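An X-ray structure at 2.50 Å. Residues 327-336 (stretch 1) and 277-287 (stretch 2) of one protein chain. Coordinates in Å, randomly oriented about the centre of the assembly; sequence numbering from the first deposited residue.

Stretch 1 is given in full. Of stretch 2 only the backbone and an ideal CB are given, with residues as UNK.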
# COMPACT_ATOMS: atom_id res chain seq x y z
N LYS A 327 -6.93 3.70 11.22
CA LYS A 327 -7.35 4.79 10.33
C LYS A 327 -6.46 4.91 9.12
O LYS A 327 -5.24 4.92 9.20
CB LYS A 327 -7.41 6.10 11.09
CG LYS A 327 -8.54 6.14 12.12
CD LYS A 327 -8.50 7.42 12.92
CE LYS A 327 -9.68 7.54 13.85
NZ LYS A 327 -9.78 8.94 14.33
N THR A 328 -7.09 5.10 7.98
CA THR A 328 -6.48 4.87 6.70
C THR A 328 -6.84 5.95 5.71
O THR A 328 -7.97 6.41 5.68
CB THR A 328 -6.94 3.48 6.21
OG1 THR A 328 -5.96 2.50 6.59
CG2 THR A 328 -7.17 3.43 4.76
N THR A 329 -5.88 6.39 4.92
CA THR A 329 -6.17 7.26 3.78
C THR A 329 -5.39 6.80 2.54
O THR A 329 -4.28 6.28 2.66
CB THR A 329 -5.86 8.73 4.09
OG1 THR A 329 -6.23 9.53 2.96
CG2 THR A 329 -4.39 8.94 4.34
N TYR A 330 -5.96 7.00 1.36
CA TYR A 330 -5.38 6.47 0.12
C TYR A 330 -5.49 7.47 -1.05
O TYR A 330 -6.50 7.50 -1.75
CB TYR A 330 -6.05 5.12 -0.22
CG TYR A 330 -5.61 4.40 -1.50
CD1 TYR A 330 -4.47 4.77 -2.22
CD2 TYR A 330 -6.36 3.34 -1.98
CE1 TYR A 330 -4.12 4.11 -3.39
CE2 TYR A 330 -6.02 2.68 -3.14
CZ TYR A 330 -4.91 3.06 -3.84
OH TYR A 330 -4.58 2.37 -4.98
N PRO A 331 -4.46 8.31 -1.25
CA PRO A 331 -4.45 9.17 -2.45
C PRO A 331 -4.05 8.38 -3.70
O PRO A 331 -3.10 7.58 -3.65
CB PRO A 331 -3.40 10.24 -2.10
CG PRO A 331 -2.44 9.52 -1.18
CD PRO A 331 -3.29 8.54 -0.38
N SER A 332 -4.73 8.61 -4.82
CA SER A 332 -4.45 7.87 -6.04
C SER A 332 -4.27 8.74 -7.31
O SER A 332 -4.92 9.77 -7.49
CB SER A 332 -5.57 6.86 -6.26
OG SER A 332 -5.30 6.04 -7.36
N ALA A 333 -3.39 8.28 -8.20
CA ALA A 333 -3.09 8.94 -9.47
C ALA A 333 -4.28 9.08 -10.43
O ALA A 333 -4.35 10.06 -11.17
CB ALA A 333 -1.94 8.20 -10.18
N THR A 334 -5.19 8.12 -10.41
CA THR A 334 -6.30 8.07 -11.38
C THR A 334 -7.65 7.83 -10.69
O THR A 334 -7.69 7.37 -9.55
CB THR A 334 -6.10 6.96 -12.43
OG1 THR A 334 -5.99 5.70 -11.77
CG2 THR A 334 -4.83 7.20 -13.24
N THR A 335 -8.74 8.21 -11.37
CA THR A 335 -10.10 7.80 -10.99
C THR A 335 -10.34 6.41 -11.53
O THR A 335 -9.61 5.96 -12.41
CB THR A 335 -11.18 8.73 -11.54
OG1 THR A 335 -10.78 10.09 -11.37
CG2 THR A 335 -12.51 8.52 -10.81
N LEU A 336 -11.39 5.75 -11.07
CA LEU A 336 -11.73 4.43 -11.56
C LEU A 336 -12.24 4.38 -13.02
O LEU A 336 -12.23 3.31 -13.64
CB LEU A 336 -12.76 3.79 -10.63
CG LEU A 336 -13.08 2.35 -11.00
CD1 LEU A 336 -11.79 1.55 -10.98
CD2 LEU A 336 -14.08 1.79 -10.02
N UNK A 277 -3.05 17.01 -13.40
CA UNK A 277 -2.75 17.46 -12.01
C UNK A 277 -3.77 17.25 -10.89
O UNK A 277 -3.47 17.54 -9.75
CB UNK A 277 -2.47 18.96 -12.06
N UNK A 278 -4.93 16.70 -11.19
CA UNK A 278 -5.87 16.31 -10.13
C UNK A 278 -5.35 15.09 -9.38
O UNK A 278 -4.82 14.17 -9.97
CB UNK A 278 -7.25 16.02 -10.71
N UNK A 279 -5.46 15.11 -8.06
CA UNK A 279 -5.22 13.89 -7.29
C UNK A 279 -6.53 13.41 -6.67
O UNK A 279 -7.31 14.20 -6.12
CB UNK A 279 -4.17 14.13 -6.21
N UNK A 280 -6.78 12.11 -6.75
CA UNK A 280 -8.04 11.53 -6.31
C UNK A 280 -7.90 10.79 -4.98
O UNK A 280 -6.97 10.02 -4.77
CB UNK A 280 -8.58 10.58 -7.38
N UNK A 281 -8.85 11.04 -4.08
CA UNK A 281 -8.91 10.37 -2.79
C UNK A 281 -9.97 9.30 -2.86
O UNK A 281 -11.01 9.51 -3.49
CB UNK A 281 -9.20 11.36 -1.66
N UNK A 282 -9.74 8.18 -2.17
CA UNK A 282 -10.69 7.08 -2.19
C UNK A 282 -11.68 7.28 -1.09
O UNK A 282 -11.31 7.78 -0.04
CB UNK A 282 -9.99 5.73 -2.05
N UNK A 283 -12.95 6.96 -1.32
CA UNK A 283 -13.91 7.18 -0.25
C UNK A 283 -14.44 5.92 0.42
O UNK A 283 -15.15 6.02 1.42
CB UNK A 283 -15.09 7.98 -0.80
N UNK A 284 -14.15 4.73 -0.11
CA UNK A 284 -14.54 3.54 0.64
C UNK A 284 -13.34 2.83 1.29
O UNK A 284 -12.21 2.86 0.80
CB UNK A 284 -15.28 2.57 -0.29
N UNK A 285 -13.61 2.20 2.42
CA UNK A 285 -12.60 1.42 3.11
C UNK A 285 -11.43 2.28 3.58
O UNK A 285 -10.31 1.81 3.70
CB UNK A 285 -12.09 0.30 2.20
N UNK A 286 -11.72 3.55 3.87
CA UNK A 286 -10.76 4.52 4.41
C UNK A 286 -11.44 5.26 5.54
O UNK A 286 -12.64 5.17 5.68
CB UNK A 286 -10.27 5.49 3.34
N UNK A 287 -10.67 5.97 6.35
CA UNK A 287 -11.21 6.84 7.39
C UNK A 287 -11.64 8.15 6.77
O UNK A 287 -10.83 8.81 6.10
CB UNK A 287 -10.19 7.08 8.50

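Positions 277 and 278 offer little to reason from, because nothing of stretch 1 lies within 5.5 Å of either ideal CB. Position 277 has phi/psi of 61/-2, a left-handed conformation that glycine and asparagine adopt most readily and that other residues can tolerate; it is Q277. Position 278 sets no demand that stretch 1 can reveal, so many types would serve; T278 is found.

At 279 the backbone is extended and CA-to-CB points sideways, with S332 O 4.6 Å from the ideal CB and the ring of P331 not far off. A beta-branched or other aliphatic residue suits such a strand position. I279 places its CG2 4.2 Å from P331 CB, an apolar contact.

Position 280 pairs with S332 as the hydrogen-bonded pair of an antiparallel bridge: the backbone N of 280 donates to S332 O at 3.1 Å, and S332 N donates to the O of 280 at 2.6 Å. These bonds are blind to the side chain, but CA-to-CB lies on the same face as the small side chain of S332, and the ideal CB is 3.7 Å from S332 O and 4.0 Å from T334 O. The loop at 333-335 leaves room for something broad and flat, so an aromatic residue or a long aliphatic one would fit. The residue is W280, whose 101 Å² is the largest covered area of any residue here. T335 CB sits over its five-membered ring, 4.0 Å from the centroid, as a CH-pi contact, while A333 O approaches the ring edge, 3.1 Å from W280 CZ3.

Position 281 is paired with P331 and points to the opposite face from 280. The ring of P331 offers a carbon surface on this face, so an aliphatic residue such as leucine, isoleucine or valine would suit. L281 brings its CD2 to 3.9 Å from P331 CB.

At 282 CA-to-CB points toward stretch 1, the ideal CB lies 3.9 Å from Y330 O, and the ring of Y330 is nearby. Leucine, isoleucine or methionine could cover that ring. L282 does so, with CD1 over one face at 3.8 Å from the ring centroid; its backbone N makes a weak hydrogen bond of 3.3 Å to Y330 O, and a water bridges L282 O and Y330 N.

Positions 283 and 284 are out of reach and place no demand on type; K283 and D284 occupy them. Position 285, with phi/psi of 63/29, again favours glycine or asparagine, yet holds Y285, whose ring leads away.

At 286 the ideal CB is 3.4 Å from T328 O and 4.5 Å from T329 CA, so a compact apolar group is apt. V286 sets CG1 3.6 Å from T328 CG2 and 4.2 Å from Y330 CB.

At 287 the backbone N donates to T328 O at 2.8 Å, and CA-to-CB points toward K327. An acidic or small polar residue suits. D287 caps the helix that follows; its OD1 is 4.5 Å from K327 NZ, beyond a salt bridge.

Stretch 2 277-287: QTIWLLKDYVD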
# COMPACT_ATOMS: atom_id res chain seq x y z
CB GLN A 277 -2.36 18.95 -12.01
CG GLN A 277 -1.06 19.33 -11.36
CD GLN A 277 -0.53 20.65 -11.82
OE1 GLN A 277 0.21 21.33 -11.08
NE2 GLN A 277 -0.59 20.84 -13.14
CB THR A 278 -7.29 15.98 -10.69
OG1 THR A 278 -7.82 17.13 -11.38
CG2 THR A 278 -8.23 15.61 -9.56
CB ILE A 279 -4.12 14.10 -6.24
CG1 ILE A 279 -2.80 14.37 -6.97
CG2 ILE A 279 -4.00 12.88 -5.35
CD1 ILE A 279 -1.60 14.66 -6.07
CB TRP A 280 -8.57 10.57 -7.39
CG TRP A 280 -9.13 11.26 -8.60
CD1 TRP A 280 -10.39 11.71 -8.77
CD2 TRP A 280 -8.40 11.64 -9.79
NE1 TRP A 280 -10.53 12.31 -10.00
CE2 TRP A 280 -9.31 12.30 -10.64
CE3 TRP A 280 -7.08 11.49 -10.21
CZ2 TRP A 280 -8.95 12.78 -11.90
CZ3 TRP A 280 -6.71 11.98 -11.46
CH2 TRP A 280 -7.64 12.62 -12.29
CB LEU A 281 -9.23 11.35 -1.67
CG LEU A 281 -8.23 12.49 -1.50
CD1 LEU A 281 -8.66 13.42 -0.38
CD2 LEU A 281 -6.83 11.94 -1.24
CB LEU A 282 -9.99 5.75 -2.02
CG LEU A 282 -9.54 5.17 -3.36
CD1 LEU A 282 -8.21 5.75 -3.82
CD2 LEU A 282 -9.50 3.66 -3.30
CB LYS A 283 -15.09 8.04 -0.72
CG LYS A 283 -15.29 8.25 -2.19
CD LYS A 283 -16.53 9.14 -2.37
CE LYS A 283 -16.81 9.54 -3.80
NZ LYS A 283 -18.18 10.10 -3.94
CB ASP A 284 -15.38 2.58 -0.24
CG ASP A 284 -14.78 2.36 -1.62
OD1 ASP A 284 -13.61 1.95 -1.71
OD2 ASP A 284 -15.51 2.59 -2.62
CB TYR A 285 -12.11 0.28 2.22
CG TYR A 285 -12.86 -1.00 2.47
CD1 TYR A 285 -12.43 -1.89 3.46
CD2 TYR A 285 -14.00 -1.32 1.76
CE1 TYR A 285 -13.12 -3.07 3.72
CE2 TYR A 285 -14.70 -2.48 2.01
CZ TYR A 285 -14.25 -3.35 2.99
OH TYR A 285 -14.94 -4.51 3.24
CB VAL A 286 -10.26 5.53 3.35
CG1 VAL A 286 -9.38 4.84 2.31
CG2 VAL A 286 -11.45 6.20 2.66
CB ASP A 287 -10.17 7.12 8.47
CG ASP A 287 -10.74 7.85 9.67
OD1 ASP A 287 -10.44 9.04 9.86
OD2 ASP A 287 -11.49 7.21 10.43
O HOH W 1 -8.52 8.21 1.27
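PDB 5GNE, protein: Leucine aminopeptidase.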